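Local coordinates for protein pyridoxine 4-oxidase (Mesorhizobium loti, PDB 4HA6) that oxidises the 4-hydroxymethyl group of pyridoxine to the aldehyde pyridoxal, using FAD as cofactor and molecular oxygen as electron acceptor, at residues Gly361-Thr366 with Leu484-Ile489. Sequence-based numbering, arbitrary orientation.
With FAD (flavin-adenine dinucleotide), chain B.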
loop_
_atom_site.group_PDB
_atom_site.type_symbol
_atom_site.label_atom_id
_atom_site.label_comp_id
_atom_site.label_asym_id
_atom_site.label_seq_id
_atom_site.Cartn_x
_atom_site.Cartn_y
_atom_site.Cartn_z
ATOM N N GLY A 361 3.745 15.169 1.951
ATOM C CA GLY A 361 2.626 14.561 1.241
ATOM C C GLY A 361 1.308 14.961 1.872
ATOM O O GLY A 361 1.307 15.627 2.911
ATOM N N ILE A 362 0.191 14.578 1.249
ATOM C CA ILE A 362 -1.117 14.771 1.873
ATOM C C ILE A 362 -1.672 13.390 2.197
ATOM O O ILE A 362 -1.375 12.410 1.494
ATOM C CB ILE A 362 -2.103 15.549 0.961
ATOM C CG1 ILE A 362 -2.350 14.795 -0.359
ATOM C CG2 ILE A 362 -1.574 16.957 0.705
ATOM C CD1 ILE A 362 -3.449 15.416 -1.194
ATOM N N THR A 363 -2.465 13.291 3.258
ATOM C CA THR A 363 -2.793 11.958 3.769
ATOM C C THR A 363 -4.073 11.369 3.220
ATOM O O THR A 363 -4.239 10.143 3.231
ATOM C CB THR A 363 -2.892 11.952 5.298
ATOM O OG1 THR A 363 -3.706 13.051 5.722
ATOM C CG2 THR A 363 -1.511 12.065 5.924
ATOM N N HIS A 364 -4.991 12.225 2.765
ATOM C CA HIS A 364 -6.291 11.753 2.268
ATOM C C HIS A 364 -6.668 12.484 0.970
ATOM O O HIS A 364 -7.566 13.331 0.967
ATOM C CB HIS A 364 -7.365 11.975 3.342
ATOM C CG HIS A 364 -7.070 11.285 4.638
ATOM N ND1 HIS A 364 -6.318 11.866 5.634
ATOM C CD2 HIS A 364 -7.379 10.037 5.079
ATOM C CE1 HIS A 364 -6.209 11.025 6.651
ATOM N NE2 HIS A 364 -6.832 9.902 6.332
ATOM N N PRO A 365 -5.982 12.166 -0.144
ATOM C CA PRO A 365 -6.288 12.864 -1.407
ATOM C C PRO A 365 -7.739 12.657 -1.826
ATOM O O PRO A 365 -8.286 11.551 -1.631
ATOM C CB PRO A 365 -5.358 12.185 -2.429
ATOM C CG PRO A 365 -4.983 10.843 -1.801
ATOM C CD PRO A 365 -4.949 11.125 -0.310
ATOM N N THR A 366 -8.354 13.705 -2.368
ATOM C CA THR A 366 -9.734 13.615 -2.822
ATOM C C THR A 366 -9.809 13.326 -4.304
ATOM O O THR A 366 -10.878 12.979 -4.791
ATOM C CB THR A 366 -10.579 14.877 -2.480
ATOM O OG1 THR A 366 -10.071 16.016 -3.187
ATOM C CG2 THR A 366 -10.533 15.150 -1.001
ATOM N N LEU A 484 -8.137 5.429 1.085
ATOM C CA LEU A 484 -6.820 5.397 1.689
ATOM C C LEU A 484 -6.869 5.616 3.200
ATOM O O LEU A 484 -7.629 6.467 3.680
ATOM C CB LEU A 484 -6.029 6.545 1.077
ATOM C CG LEU A 484 -4.743 6.409 0.261
ATOM C CD1 LEU A 484 -4.392 4.980 -0.119
ATOM C CD2 LEU A 484 -4.811 7.316 -0.964
ATOM N N THR A 485 -6.055 4.863 3.948
ATOM C CA THR A 485 -5.737 5.234 5.331
ATOM C C THR A 485 -4.820 6.435 5.271
ATOM O O THR A 485 -4.364 6.799 4.188
ATOM C CB THR A 485 -5.029 4.104 6.063
ATOM O OG1 THR A 485 -3.901 3.678 5.285
ATOM C CG2 THR A 485 -5.991 2.930 6.229
ATOM N N ALA A 486 -4.533 7.058 6.412
ATOM C CA ALA A 486 -3.693 8.266 6.404
ATOM C C ALA A 486 -2.260 8.019 5.908
ATOM O O ALA A 486 -1.636 8.906 5.309
ATOM C CB ALA A 486 -3.675 8.933 7.800
ATOM N N GLY A 487 -1.730 6.827 6.177
ATOM C CA GLY A 487 -0.341 6.525 5.867
ATOM C C GLY A 487 -0.257 5.217 5.093
ATOM O O GLY A 487 -1.233 4.790 4.482
ATOM N N PRO A 488 0.910 4.569 5.123
ATOM C CA PRO A 488 1.097 3.324 4.377
ATOM C C PRO A 488 -0.000 2.284 4.667
ATOM O O PRO A 488 -0.450 2.145 5.813
ATOM C CB PRO A 488 2.481 2.854 4.857
ATOM C CG PRO A 488 3.206 4.126 5.182
ATOM C CD PRO A 488 2.143 4.992 5.817
ATOM N N ILE A 489 -0.407 1.556 3.625
ATOM C CA ILE A 489 -1.625 0.752 3.660
ATOM C C ILE A 489 -1.460 -0.754 3.900
ATOM O O ILE A 489 -2.453 -1.490 3.906
ATOM C CB ILE A 489 -2.390 0.889 2.331
ATOM C CG1 ILE A 489 -1.555 0.327 1.170
ATOM C CG2 ILE A 489 -2.794 2.348 2.075
ATOM C CD1 ILE A 489 -2.291 0.372 -0.174
HETATM P PA FAD B . 0.216 -7.442 -3.599
HETATM O O1A FAD B . 0.948 -7.654 -2.281
HETATM O O2A FAD B . 0.833 -6.535 -4.626
HETATM O O5B FAD B . -0.022 -8.907 -4.244
HETATM C C5B FAD B . -0.462 -9.141 -5.578
HETATM C C4B FAD B . 0.085 -10.514 -5.943
HETATM O O4B FAD B . -0.726 -11.167 -6.925
HETATM C C3B FAD B . 1.483 -10.399 -6.536
HETATM O O3B FAD B . 2.281 -11.410 -5.898
HETATM C C2B FAD B . 1.300 -10.687 -8.024
HETATM O O2B FAD B . 2.468 -11.306 -8.590
HETATM C C1B FAD B . 0.083 -11.608 -8.032
HETATM N N9A FAD B . -0.763 -11.535 -9.260
HETATM C C8A FAD B . -1.154 -10.418 -9.910
HETATM N N7A FAD B . -1.939 -10.737 -10.974
HETATM C C5A FAD B . -2.069 -12.084 -11.017
HETATM C C6A FAD B . -2.768 -13.070 -11.882
HETATM N N6A FAD B . -3.521 -12.665 -12.953
HETATM N N1A FAD B . -2.637 -14.391 -11.566
HETATM C C2A FAD B . -1.910 -14.803 -10.507
HETATM N N3A FAD B . -1.258 -13.950 -9.685
HETATM C C4A FAD B . -1.295 -12.602 -9.880
HETATM N N1 FAD B . 2.992 -0.434 2.539
HETATM C C2 FAD B . 3.197 -0.164 3.841
HETATM O O2 FAD B . 2.225 -0.243 4.626
HETATM N N3 FAD B . 4.396 0.216 4.323
HETATM C C4 FAD B . 5.480 0.331 3.538
HETATM O O4 FAD B . 6.592 0.699 4.001
HETATM C C4X FAD B . 5.334 0.049 2.092
HETATM N N5 FAD B . 6.366 0.156 1.229
HETATM C C5X FAD B . 6.208 -0.127 -0.088
HETATM C C6 FAD B . 7.283 -0.022 -0.968
HETATM C C7 FAD B . 7.123 -0.320 -2.318
HETATM C C7M FAD B . 8.298 -0.205 -3.256
HETATM C C8 FAD B . 5.793 -0.756 -2.827
HETATM C C8M FAD B . 5.622 -1.071 -4.290
HETATM C C9 FAD B . 4.710 -0.867 -1.956
HETATM C C9A FAD B . 4.879 -0.558 -0.606
HETATM N N10 FAD B . 3.794 -0.661 0.281
HETATM C C10 FAD B . 3.993 -0.361 1.636
HETATM C "C1'" FAD B . 2.473 -1.072 -0.211
HETATM C "C2'" FAD B . 2.117 -2.501 0.166
HETATM O "O2'" FAD B . 3.230 -3.371 -0.089
HETATM C "C3'" FAD B . 0.914 -2.900 -0.692
HETATM O "O3'" FAD B . -0.105 -1.898 -0.538
HETATM C "C4'" FAD B . 0.373 -4.262 -0.293
HETATM O "O4'" FAD B . 1.443 -5.217 -0.403
HETATM C "C5'" FAD B . -0.817 -4.670 -1.169
HETATM O "O5'" FAD B . -0.991 -6.080 -1.053
HETATM P P FAD B . -2.072 -6.823 -1.972
HETATM O O1P FAD B . -2.363 -8.215 -1.427
HETATM O O2P FAD B . -3.226 -5.882 -2.254
HETATM O O3P FAD B . -1.290 -6.944 -3.368
#
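The His364 imidazole meets the loop 484-489 obliquely: Ala486 CB, Thr485 C and Leu484 O lie near CE1, NE2 and CD2 respectively, with CE1 3.5 Å from Ala486 CB. Its CG stands anti to the carbonyl carbon (chi1 -58°), and ND1 makes a weak, bent hydrogen bond (120°) to Thr363 OG1. NE2 is tied to Asp99 OD1, while OD2 of the same carboxylate takes the Ala486 N-H, so one aspartate joins both segments, which share no direct hydrogen bond. An alanine in place of His364 would probably loosen this link, losing the NE2 bond to Asp99 and the contact of CE1 and NE2 with Ala486. The puckered ring of Pro365 puts CG 3.6 Å from Leu484 CD2, the two side chains crossing at about a right angle. Thr363 presses CG2 to within 3.2 Å of Ala486 O. Inside the loop, Thr485 OG1 donates a hydrogen bond forward to Gly487 O, 3.0 Å away, from above the carbonyl plane. The contact thus sets the end of strand 355-362, in the antiparallel sheet, against the loop running on to Pro488, whose CB is 3.1 Å from FAD O2, in the flavin and substrate pocket of this GMC oxidoreductase.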